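Local coordinates for SusD superfamily protein (Bacteroides fragilis, PDB 3L22) that probably binds glycans at the bacterial outer membrane, as other SusD superfamily proteins do, and can bind zinc ions, at residues A[120-125]-A[200-205]; A[130-135]-A[169-174]; A[211-216]-A[399-404]. All coordinates share one frame; numbering follows the deposited sequence. Where two conformers were deposited one is given.

Contact 1. Residues A[120-125]-A[200-205]; sequences AKFVRA and QAAANM
Phe122 reaches from helix 113-131 to Ala202 and Ala203, near the start of helix 200-213. Its CB points at the other helix. CG lies anti to the backbone N (chi1 172°), which directs the ring toward helix 200-213. On the way out, CD1 comes first to the backbone of Ala203, 3.9 Å from Ala203 CA. The next atom, CE1, lies 3.5 Å from Ala202 O. That oxygen sits at the ring edge, near the ring plane, so a C-H edge faces a carbonyl. CE1 is also 3.8 Å from Ala203 N, which lies obliquely to the ring. At the tip, CZ rests 4.1 Å from Ala202 CB. The two alanines have little bulk, and the backbones come close: Phe122 CA is 6.5 Å from Ala203 CA. The joint is one aromatic side chain set against a helix backbone and a methyl group, all buried. The Phe122 side chain lies about 10 Å from a bound zinc. Glu119 and His197, which bind a zinc ion, stand just before the two segments, their side chains about 6 and 8 Å from that of Phe122. Phe251 of strand 249-253 meets the Phe122 ring edge to face, and Ala198 touches it. Elsewhere on helix 113-131, Ala120 and Arg124 pack on helix 79-103, and Ala125 packs on helix 168-178. Helix 200-213 is covered by helix 327-339 where Met205 touches it.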
loop_
_atom_site.group_PDB
_atom_site.type_symbol
_atom_site.label_atom_id
_atom_site.label_comp_id
_atom_site.label_asym_id
_atom_site.label_seq_id
_atom_site.Cartn_x
_atom_site.Cartn_y
_atom_site.Cartn_z
ATOM N N ALA A 120 10.767 3.463 -13.644
ATOM C CA ALA A 120 9.627 2.899 -14.358
ATOM C C ALA A 120 9.359 1.453 -13.876
ATOM O O ALA A 120 8.217 1.063 -13.669
ATOM C CB ALA A 120 9.871 2.952 -15.858
ATOM N N LYS A 121 10.420 0.670 -13.696
ATOM C CA LYS A 121 10.286 -0.679 -13.156
ATOM C C LYS A 121 9.672 -0.717 -11.751
ATOM O O LYS A 121 8.866 -1.594 -11.444
ATOM C CB LYS A 121 11.626 -1.422 -13.213
ATOM C CG LYS A 121 12.037 -1.820 -14.647
ATOM C CD LYS A 121 13.284 -2.714 -14.591
ATOM C CE LYS A 121 13.747 -3.058 -15.986
ATOM N NZ LYS A 121 14.952 -3.931 -15.926
ATOM N N PHE A 122 10.022 0.255 -10.911
ATOM C CA PHE A 122 9.424 0.386 -9.587
ATOM C C PHE A 122 7.888 0.555 -9.689
ATOM O O PHE A 122 7.162 -0.107 -8.975
ATOM C CB PHE A 122 10.021 1.563 -8.817
ATOM C CG PHE A 122 9.310 1.856 -7.547
ATOM C CD1 PHE A 122 9.643 1.156 -6.375
ATOM C CD2 PHE A 122 8.249 2.763 -7.510
ATOM C CE1 PHE A 122 8.978 1.393 -5.198
ATOM C CE2 PHE A 122 7.567 2.990 -6.326
ATOM C CZ PHE A 122 7.945 2.277 -5.160
ATOM N N VAL A 123 7.425 1.435 -10.580
ATOM C CA VAL A 123 6.000 1.655 -10.786
ATOM C C VAL A 123 5.298 0.351 -11.241
ATOM O O VAL A 123 4.270 -0.006 -10.682
ATOM C CB VAL A 123 5.745 2.816 -11.740
ATOM C CG1 VAL A 123 4.271 2.968 -12.064
ATOM C CG2 VAL A 123 6.291 4.121 -11.126
ATOM N N ARG A 124 5.909 -0.397 -12.166
ATOM C CA ARG A 124 5.335 -1.686 -12.579
ATOM C C ARG A 124 5.315 -2.670 -11.416
ATOM O O ARG A 124 4.316 -3.357 -11.205
ATOM C CB ARG A 124 6.112 -2.256 -13.737
ATOM C CG ARG A 124 5.552 -3.560 -14.281
ATOM C CD ARG A 124 6.187 -3.865 -15.639
ATOM N NE ARG A 124 7.595 -4.184 -15.521
ATOM C CZ ARG A 124 8.418 -4.319 -16.570
ATOM N NH1 ARG A 124 7.983 -4.194 -17.839
ATOM N NH2 ARG A 124 9.673 -4.670 -16.353
ATOM N N ALA A 125 6.383 -2.671 -10.623
ATOM C CA ALA A 125 6.504 -3.561 -9.477
ATOM C C ALA A 125 5.413 -3.276 -8.428
ATOM O O ALA A 125 4.751 -4.205 -7.913
ATOM C CB ALA A 125 7.932 -3.436 -8.851
ATOM N N GLN A 200 15.956 4.760 -3.847
ATOM C CA GLN A 200 16.453 3.485 -3.388
ATOM C C GLN A 200 15.693 3.039 -2.147
ATOM O O GLN A 200 15.284 1.869 -2.055
ATOM C CB GLN A 200 17.961 3.554 -3.118
ATOM C CG GLN A 200 18.737 3.801 -4.414
ATOM C CD GLN A 200 20.226 3.689 -4.246
ATOM O OE1 GLN A 200 20.698 2.910 -3.401
ATOM N NE2 GLN A 200 20.985 4.488 -5.020
ATOM N N ALA A 201 15.445 3.961 -1.209
ATOM C CA ALA A 201 14.617 3.644 -0.011
ATOM C C ALA A 201 13.224 3.124 -0.348
ATOM O O ALA A 201 12.757 2.174 0.273
ATOM C CB ALA A 201 14.500 4.873 0.904
ATOM N N ALA A 202 12.552 3.736 -1.314
ATOM C CA ALA A 202 11.238 3.258 -1.735
ATOM C C ALA A 202 11.280 1.821 -2.316
ATOM O O ALA A 202 10.431 0.978 -2.012
ATOM C CB ALA A 202 10.643 4.224 -2.772
ATOM N N ALA A 203 12.252 1.578 -3.184
ATOM C CA ALA A 203 12.439 0.281 -3.789
ATOM C C ALA A 203 12.706 -0.783 -2.702
ATOM O O ALA A 203 12.175 -1.890 -2.756
ATOM C CB ALA A 203 13.582 0.336 -4.796
ATOM N N ASN A 204 13.542 -0.430 -1.734
ATOM C CA ASN A 204 13.865 -1.329 -0.631
ATOM C C ASN A 204 12.694 -1.584 0.306
ATOM O O ASN A 204 12.541 -2.694 0.828
ATOM C CB ASN A 204 15.084 -0.801 0.137
ATOM C CG ASN A 204 16.403 -1.084 -0.590
ATOM O OD1 ASN A 204 16.593 -2.183 -1.080
ATOM N ND2 ASN A 204 17.330 -0.103 -0.618
HETATM N N MSE A 205 11.837 -0.581 0.490
HETATM C CA MSE A 205 10.602 -0.777 1.260
HETATM C C MSE A 205 9.703 -1.802 0.554
HETATM O O MSE A 205 9.148 -2.685 1.204
HETATM C CB MSE A 205 9.837 0.541 1.451
HETATM C CG MSE A 205 10.458 1.463 2.468
HETATM SE SE MSE A 205 10.470 0.658 4.251
HETATM C CE MSE A 205 8.506 0.626 4.548
#

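Contact 2. Residues A[130-135]-A[169-174]; sequences YLNNLY and KQIYEH. With ZN (zinc ion), chain H.
Asn132 and Ile171 have their CA atoms 6.9 Å apart, where the chain near the end of helix 113-131 comes against helix 168-178. The Asn132 amide meets two side chains of that helix, Tyr172 with its ND2 end and Ile171 with a face. ND2 stands 3.1 Å above the plane of the Tyr172 ring, over the centre, with amide and ring planes 78° apart. The arrangement is consistent with an N-H to pi contact. ND2 is also hydrogen-bonded to Val168 O, and OD1 to Ser147 OG, so both ends of the amide are held. Ile171 CG2 lies over Asn132 CG at 3.5 Å, and OD1 comes to 3.4 Å from Ile171 CB. Both segments belong to the helical, TPR-like region of the SusD family. Tyr172 CG lies anti to its carbonyl carbon (chi1 -76°), which brings the ring in toward Asn132 and Asn133. Water 1 donates to Asn133 OD1 at 2.6 Å and lies 2.7 Å from Tyr172 OH. Asn133 ND2 turns back to Tyr129 O. Further along helix 168-178, His174 ND1 binds a zinc ion at 2.2 Å. Water 2 and two atoms from beyond the segments complete the observed ligands. The other imidazole nitrogen, NE2, is hydrogen-bonded to Asp178 OD2, which helps fix the ring's rotation.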
loop_
_atom_site.group_PDB
_atom_site.type_symbol
_atom_site.label_atom_id
_atom_site.label_comp_id
_atom_site.label_asym_id
_atom_site.label_seq_id
_atom_site.Cartn_x
_atom_site.Cartn_y
_atom_site.Cartn_z
ATOM N N TYR A 130 0.200 -4.679 -5.590
ATOM C CA TYR A 130 -1.176 -4.494 -5.146
ATOM C C TYR A 130 -2.151 -5.539 -5.748
ATOM O O TYR A 130 -2.993 -6.064 -5.021
ATOM C CB TYR A 130 -1.630 -3.051 -5.366
ATOM C CG TYR A 130 -0.981 -2.077 -4.385
ATOM C CD1 TYR A 130 -1.181 -2.211 -3.018
ATOM C CD2 TYR A 130 -0.215 -1.012 -4.838
ATOM C CE1 TYR A 130 -0.624 -1.318 -2.114
ATOM C CE2 TYR A 130 0.364 -0.121 -3.958
ATOM C CZ TYR A 130 0.140 -0.264 -2.596
ATOM O OH TYR A 130 0.695 0.611 -1.707
ATOM N N LEU A 131 -1.989 -5.899 -7.016
ATOM C CA LEU A 131 -2.794 -6.969 -7.606
ATOM C C LEU A 131 -2.570 -8.303 -6.861
ATOM O O LEU A 131 -3.523 -9.054 -6.602
ATOM C CB LEU A 131 -2.489 -7.138 -9.088
ATOM C CG LEU A 131 -2.799 -5.996 -10.068
ATOM C CD1 LEU A 131 -2.298 -6.374 -11.461
ATOM C CD2 LEU A 131 -4.340 -5.690 -10.053
ATOM N N ASN A 132 -1.335 -8.537 -6.420
ATOM C CA ASN A 132 -0.971 -9.788 -5.766
ATOM C C ASN A 132 -1.556 -9.881 -4.355
ATOM O O ASN A 132 -1.470 -10.932 -3.735
ATOM C CB ASN A 132 0.560 -9.951 -5.671
ATOM C CG ASN A 132 1.040 -11.360 -5.991
ATOM O OD1 ASN A 132 0.389 -12.095 -6.725
ATOM N ND2 ASN A 132 2.216 -11.738 -5.439
ATOM N N ASN A 133 -2.071 -8.767 -3.837
ATOM C CA ASN A 133 -2.723 -8.725 -2.529
ATOM C C ASN A 133 -4.244 -8.591 -2.604
ATOM O O ASN A 133 -4.889 -8.275 -1.580
ATOM C CB ASN A 133 -2.111 -7.594 -1.702
ATOM C CG ASN A 133 -0.757 -7.959 -1.137
ATOM O OD1 ASN A 133 -0.690 -8.692 -0.141
ATOM N ND2 ASN A 133 0.327 -7.482 -1.773
ATOM N N LEU A 134 -4.820 -8.916 -3.771
ATOM C CA LEU A 134 -6.278 -8.970 -3.975
ATOM C C LEU A 134 -6.770 -10.296 -4.582
ATOM O O LEU A 134 -7.715 -10.892 -4.065
ATOM C CB LEU A 134 -6.756 -7.803 -4.832
ATOM C CG LEU A 134 -6.639 -6.428 -4.156
ATOM C CD1 LEU A 134 -6.773 -5.294 -5.191
ATOM C CD2 LEU A 134 -7.667 -6.318 -3.002
ATOM N N TYR A 135 -6.116 -10.767 -5.637
ATOM C CA TYR A 135 -6.616 -11.877 -6.442
ATOM C C TYR A 135 -6.198 -13.297 -5.989
ATOM O O TYR A 135 -7.022 -14.169 -5.982
ATOM C CB TYR A 135 -6.315 -11.596 -7.923
ATOM C CG TYR A 135 -7.038 -10.331 -8.366
ATOM C CD1 TYR A 135 -8.410 -10.358 -8.687
ATOM C CD2 TYR A 135 -6.385 -9.103 -8.407
ATOM C CE1 TYR A 135 -9.103 -9.187 -9.055
ATOM C CE2 TYR A 135 -7.085 -7.927 -8.757
ATOM C CZ TYR A 135 -8.423 -7.974 -9.088
ATOM O OH TYR A 135 -9.068 -6.816 -9.460
ATOM N N LYS A 169 3.550 -16.722 -6.133
ATOM C CA LYS A 169 5.011 -16.776 -6.065
ATOM C C LYS A 169 5.643 -16.149 -7.327
ATOM O O LYS A 169 6.602 -15.371 -7.238
ATOM C CB LYS A 169 5.508 -18.222 -5.876
ATOM C CG LYS A 169 7.050 -18.470 -6.038
ATOM C CD LYS A 169 7.416 -19.966 -5.790
ATOM C CE LYS A 169 8.939 -20.297 -5.745
ATOM N NZ LYS A 169 9.691 -20.325 -7.089
ATOM N N GLN A 170 5.122 -16.482 -8.497
ATOM C CA GLN A 170 5.727 -15.967 -9.746
ATOM C C GLN A 170 5.619 -14.453 -9.824
ATOM O O GLN A 170 6.542 -13.772 -10.315
ATOM C CB GLN A 170 5.102 -16.625 -10.990
ATOM C CG GLN A 170 5.572 -18.044 -11.223
ATOM C CD GLN A 170 4.727 -18.783 -12.258
ATOM O OE1 GLN A 170 3.508 -18.572 -12.395
ATOM N NE2 GLN A 170 5.385 -19.653 -13.004
ATOM N N ILE A 171 4.506 -13.918 -9.335
ATOM C CA ILE A 171 4.318 -12.465 -9.387
ATOM C C ILE A 171 5.320 -11.795 -8.450
ATOM O O ILE A 171 5.992 -10.831 -8.849
ATOM C CB ILE A 171 2.865 -12.048 -9.077
ATOM C CG1 ILE A 171 1.918 -12.526 -10.177
ATOM C CG2 ILE A 171 2.745 -10.525 -8.886
ATOM C CD1 ILE A 171 2.125 -11.974 -11.571
ATOM N N TYR A 172 5.454 -12.314 -7.228
ATOM C CA TYR A 172 6.468 -11.812 -6.330
ATOM C C TYR A 172 7.871 -11.907 -6.901
ATOM O O TYR A 172 8.687 -10.990 -6.719
ATOM C CB TYR A 172 6.434 -12.508 -4.975
ATOM C CG TYR A 172 5.316 -12.087 -4.045
ATOM C CD1 TYR A 172 4.962 -10.739 -3.878
ATOM C CD2 TYR A 172 4.646 -13.020 -3.276
ATOM C CE1 TYR A 172 3.940 -10.366 -2.976
ATOM C CE2 TYR A 172 3.621 -12.636 -2.409
ATOM C CZ TYR A 172 3.294 -11.332 -2.249
ATOM O OH TYR A 172 2.283 -10.971 -1.379
ATOM N N GLU A 173 8.161 -12.999 -7.592
ATOM C CA GLU A 173 9.504 -13.214 -8.139
ATOM C C GLU A 173 9.799 -12.211 -9.243
ATOM O O GLU A 173 10.926 -11.726 -9.346
ATOM C CB GLU A 173 9.673 -14.659 -8.622
ATOM C CG GLU A 173 9.881 -15.636 -7.435
ATOM C CD GLU A 173 9.715 -17.110 -7.780
ATOM O OE1 GLU A 173 9.030 -17.461 -8.790
ATOM O OE2 GLU A 173 10.291 -17.936 -7.016
ATOM N N HIS A 174 8.783 -11.862 -10.029
ATOM C CA HIS A 174 8.983 -10.845 -11.059
ATOM C C HIS A 174 9.162 -9.439 -10.422
ATOM O O HIS A 174 10.024 -8.660 -10.839
ATOM C CB HIS A 174 7.872 -10.781 -12.107
ATOM C CG HIS A 174 8.033 -9.580 -12.955
ATOM N ND1 HIS A 174 8.973 -9.531 -13.944
ATOM C CD2 HIS A 174 7.563 -8.317 -12.820
ATOM C CE1 HIS A 174 9.041 -8.309 -14.437
ATOM N NE2 HIS A 174 8.204 -7.545 -13.751
HETATM ZN ZN ZN H . 10.229 -11.122 -14.706
HETATM O O HOH W 1 1.856 -8.994 0.457
HETATM O O HOH W 2 11.725 -9.792 -15.668
#

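Contact 3. Residues A[211-216]-A[399-404]; sequences YMAMNE and IMRRGE. With EDO (1,2-ethanediol), chain B.
Met212 and Ala213 pack along the side chain of Arg401. The methyl group of Met212, CE, lies 3.5 Å from Arg401 NH2. CE and CB of Met212 lie over the same face of the guanidinium, both off its centre. The selenomethionine chain bends at its last torsion (chi3 77°), and this brings CE back onto the arginine. Ala213 meets the aliphatic part: its CA is 4.1 Å from Arg401 CD, and the two CB atoms, of Ala213 and Arg401, are 4.2 Å apart. Arg401 CG sits between its backbone N and carbonyl carbon (chi1 70°), and the extended chain beyond carries the guanidinium past Ala213 to Met212. Water 3 donates to Met212 O at 2.8 Å and accepts from Arg401 NH1 in the guanidinium plane. Water 4 donates to both Ala213 O and Arg401 O, joining the two helix ends. Arg401 O also accepts from Ser140 OG. Further out, Arg401 NH2 forms salt bridges to Glu336 and Asp398, which fix the head group. Arg401 NE donates to O2 of a 1,2-ethanediol at 3.1 Å, probably picked up from the crystallisation liquor. The diol also bonds to Lys385, Glu329 and Asp333. Arg402 NE makes a salt-bridged hydrogen bond to Glu404 OE2 (2.8 Å), met from above the carboxylate plane, and Arg402 NH1 pairs with Glu336 as well. Both helices, 200-213 and 395-401, end here in Schellman motifs, with Asn215 and Gly403 taking positive phi. Helix 327-339 supplies Glu336 and packs on Met212, helix 217-225 covers Met212 too, and Tyr172 of helix 168-178 touches Ala213.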
loop_
_atom_site.group_PDB
_atom_site.type_symbol
_atom_site.label_atom_id
_atom_site.label_comp_id
_atom_site.label_asym_id
_atom_site.label_seq_id
_atom_site.Cartn_x
_atom_site.Cartn_y
_atom_site.Cartn_z
ATOM N N TYR A 211 9.432 -9.620 0.556
ATOM C CA TYR A 211 10.082 -10.691 1.286
ATOM C C TYR A 211 9.324 -11.077 2.551
ATOM O O TYR A 211 9.238 -12.259 2.871
ATOM C CB TYR A 211 11.546 -10.369 1.578
ATOM C CG TYR A 211 12.515 -10.579 0.415
ATOM C CD1 TYR A 211 12.535 -11.773 -0.310
ATOM C CD2 TYR A 211 13.449 -9.597 0.069
ATOM C CE1 TYR A 211 13.462 -11.989 -1.334
ATOM C CE2 TYR A 211 14.377 -9.816 -0.951
ATOM C CZ TYR A 211 14.362 -10.992 -1.658
ATOM O OH TYR A 211 15.283 -11.237 -2.652
HETATM N N MSE A 212 8.711 -10.127 3.244
HETATM C CA MSE A 212 7.870 -10.499 4.402
HETATM C C MSE A 212 6.695 -11.382 4.010
HETATM O O MSE A 212 6.366 -12.339 4.731
HETATM C CB MSE A 212 7.368 -9.265 5.145
HETATM C CG MSE A 212 8.476 -8.558 5.845
HETATM SE SE MSE A 212 7.847 -6.885 6.643
HETATM C CE MSE A 212 6.968 -7.506 8.113
ATOM N N ALA A 213 6.082 -11.090 2.863
ATOM C CA ALA A 213 4.938 -11.882 2.378
ATOM C C ALA A 213 5.372 -13.338 2.088
ATOM O O ALA A 213 4.530 -14.249 2.022
ATOM C CB ALA A 213 4.307 -11.204 1.099
HETATM N N MSE A 214 6.688 -13.538 1.885
HETATM C CA MSE A 214 7.249 -14.850 1.575
HETATM C C MSE A 214 7.934 -15.502 2.791
HETATM O O MSE A 214 8.574 -16.534 2.662
HETATM C CB MSE A 214 8.222 -14.715 0.396
HETATM C CG MSE A 214 7.605 -14.051 -0.852
HETATM SE SE MSE A 214 8.930 -13.675 -2.227
HETATM C CE MSE A 214 8.828 -15.365 -3.171
ATOM N N ASN A 215 7.767 -14.903 3.964
ATOM C CA ASN A 215 8.416 -15.334 5.189
ATOM C C ASN A 215 9.931 -15.340 5.098
ATOM O O ASN A 215 10.558 -16.073 5.785
ATOM C CB ASN A 215 7.881 -16.712 5.659
ATOM C CG ASN A 215 6.503 -16.619 6.303
ATOM O OD1 ASN A 215 5.730 -15.702 6.052
ATOM N ND2 ASN A 215 6.207 -17.581 7.164
ATOM N N GLU A 216 10.501 -14.490 4.246
ATOM C CA GLU A 216 11.939 -14.393 4.053
ATOM C C GLU A 216 12.479 -13.276 4.943
ATOM O O GLU A 216 12.872 -12.182 4.468
ATOM C CB GLU A 216 12.231 -14.094 2.583
ATOM C CG GLU A 216 11.881 -15.228 1.623
ATOM C CD GLU A 216 12.789 -16.407 1.740
ATOM O OE1 GLU A 216 13.924 -16.281 2.226
ATOM O OE2 GLU A 216 12.360 -17.499 1.365
ATOM N N ILE A 399 -3.154 -8.503 7.112
ATOM C CA ILE A 399 -4.017 -9.643 7.465
ATOM C C ILE A 399 -3.841 -10.780 6.435
ATOM O O ILE A 399 -3.645 -11.968 6.765
ATOM C CB ILE A 399 -5.502 -9.214 7.503
ATOM C CG1 ILE A 399 -5.756 -8.289 8.712
ATOM C CG2 ILE A 399 -6.426 -10.430 7.564
ATOM C CD1 ILE A 399 -7.127 -7.500 8.717
HETATM N N MSE A 400 -3.942 -10.388 5.170
HETATM C CA MSE A 400 -3.895 -11.355 4.110
HETATM C C MSE A 400 -2.520 -12.021 3.991
HETATM O O MSE A 400 -2.464 -13.238 3.875
HETATM C CB MSE A 400 -4.254 -10.740 2.780
HETATM C CG MSE A 400 -4.667 -11.782 1.753
HETATM SE SE MSE A 400 -5.030 -10.771 0.165
HETATM C CE MSE A 400 -6.187 -12.062 -0.743
ATOM N N ARG A 401 -1.432 -11.268 4.039
ATOM C CA ARG A 401 -0.110 -11.900 3.836
ATOM C C ARG A 401 0.187 -12.888 4.936
ATOM O O ARG A 401 0.776 -13.951 4.685
ATOM C CB ARG A 401 1.016 -10.891 3.655
ATOM C CG ARG A 401 1.397 -10.089 4.875
ATOM C CD ARG A 401 2.683 -9.336 4.601
ATOM N NE ARG A 401 2.888 -8.335 5.650
ATOM C CZ ARG A 401 3.405 -8.546 6.851
ATOM N NH1 ARG A 401 3.843 -9.737 7.242
ATOM N NH2 ARG A 401 3.486 -7.534 7.684
ATOM N N ARG A 402 -0.300 -12.595 6.142
ATOM C CA ARG A 402 -0.162 -13.543 7.233
ATOM C C ARG A 402 -1.159 -14.711 7.209
ATOM O O ARG A 402 -1.102 -15.535 8.071
ATOM C CB ARG A 402 -0.172 -12.829 8.574
ATOM C CG ARG A 402 1.063 -11.943 8.792
ATOM C CD ARG A 402 1.225 -11.565 10.246
ATOM N NE ARG A 402 0.288 -10.532 10.701
ATOM C CZ ARG A 402 0.541 -9.223 10.756
ATOM N NH1 ARG A 402 1.689 -8.716 10.320
ATOM N NH2 ARG A 402 -0.390 -8.391 11.238
ATOM N N GLY A 403 -2.058 -14.782 6.226
ATOM C CA GLY A 403 -3.026 -15.861 6.154
ATOM C C GLY A 403 -4.023 -15.853 7.304
ATOM O O GLY A 403 -4.573 -16.891 7.632
ATOM N N GLU A 404 -4.275 -14.683 7.894
ATOM C CA GLU A 404 -5.209 -14.565 8.985
ATOM C C GLU A 404 -6.626 -14.429 8.480
ATOM O O GLU A 404 -6.870 -13.974 7.347
ATOM C CB GLU A 404 -4.873 -13.347 9.861
ATOM C CG GLU A 404 -3.485 -13.413 10.567
ATOM C CD GLU A 404 -3.007 -12.081 11.175
ATOM O OE1 GLU A 404 -3.766 -11.060 11.169
ATOM O OE2 GLU A 404 -1.871 -12.081 11.716
HETATM C C1 EDO B . 3.696 -4.121 5.313
HETATM O O1 EDO B . 3.676 -2.869 5.963
HETATM C C2 EDO B . 2.472 -4.355 4.413
HETATM O O2 EDO B . 2.616 -5.747 3.986
HETATM O O HOH W 3 3.890 -12.314 5.945
HETATM O O HOH W 4 1.854 -14.322 2.174
#

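The three contacts lie in one helical core. Centres of contacts 1 and 2 are 15 Å apart, those of 2 and 3 are 12 Å apart, and those of 1 and 3 are 19 Å apart. Contacts 1 and 2 share helix 113-131, and contacts 1 and 3 share helix 200-213. Both segments of contact 2 fall between those of contact 1 in sequence, and contact 3 follows. Contact 2 touches both others, and His174 packs against Arg124 of contact 1. Helices 113-131, 168-178 and 200-213 pack on one another. Contact 3 then ties this N-terminal part to helix 395-401, far along the chain in the SusD family region.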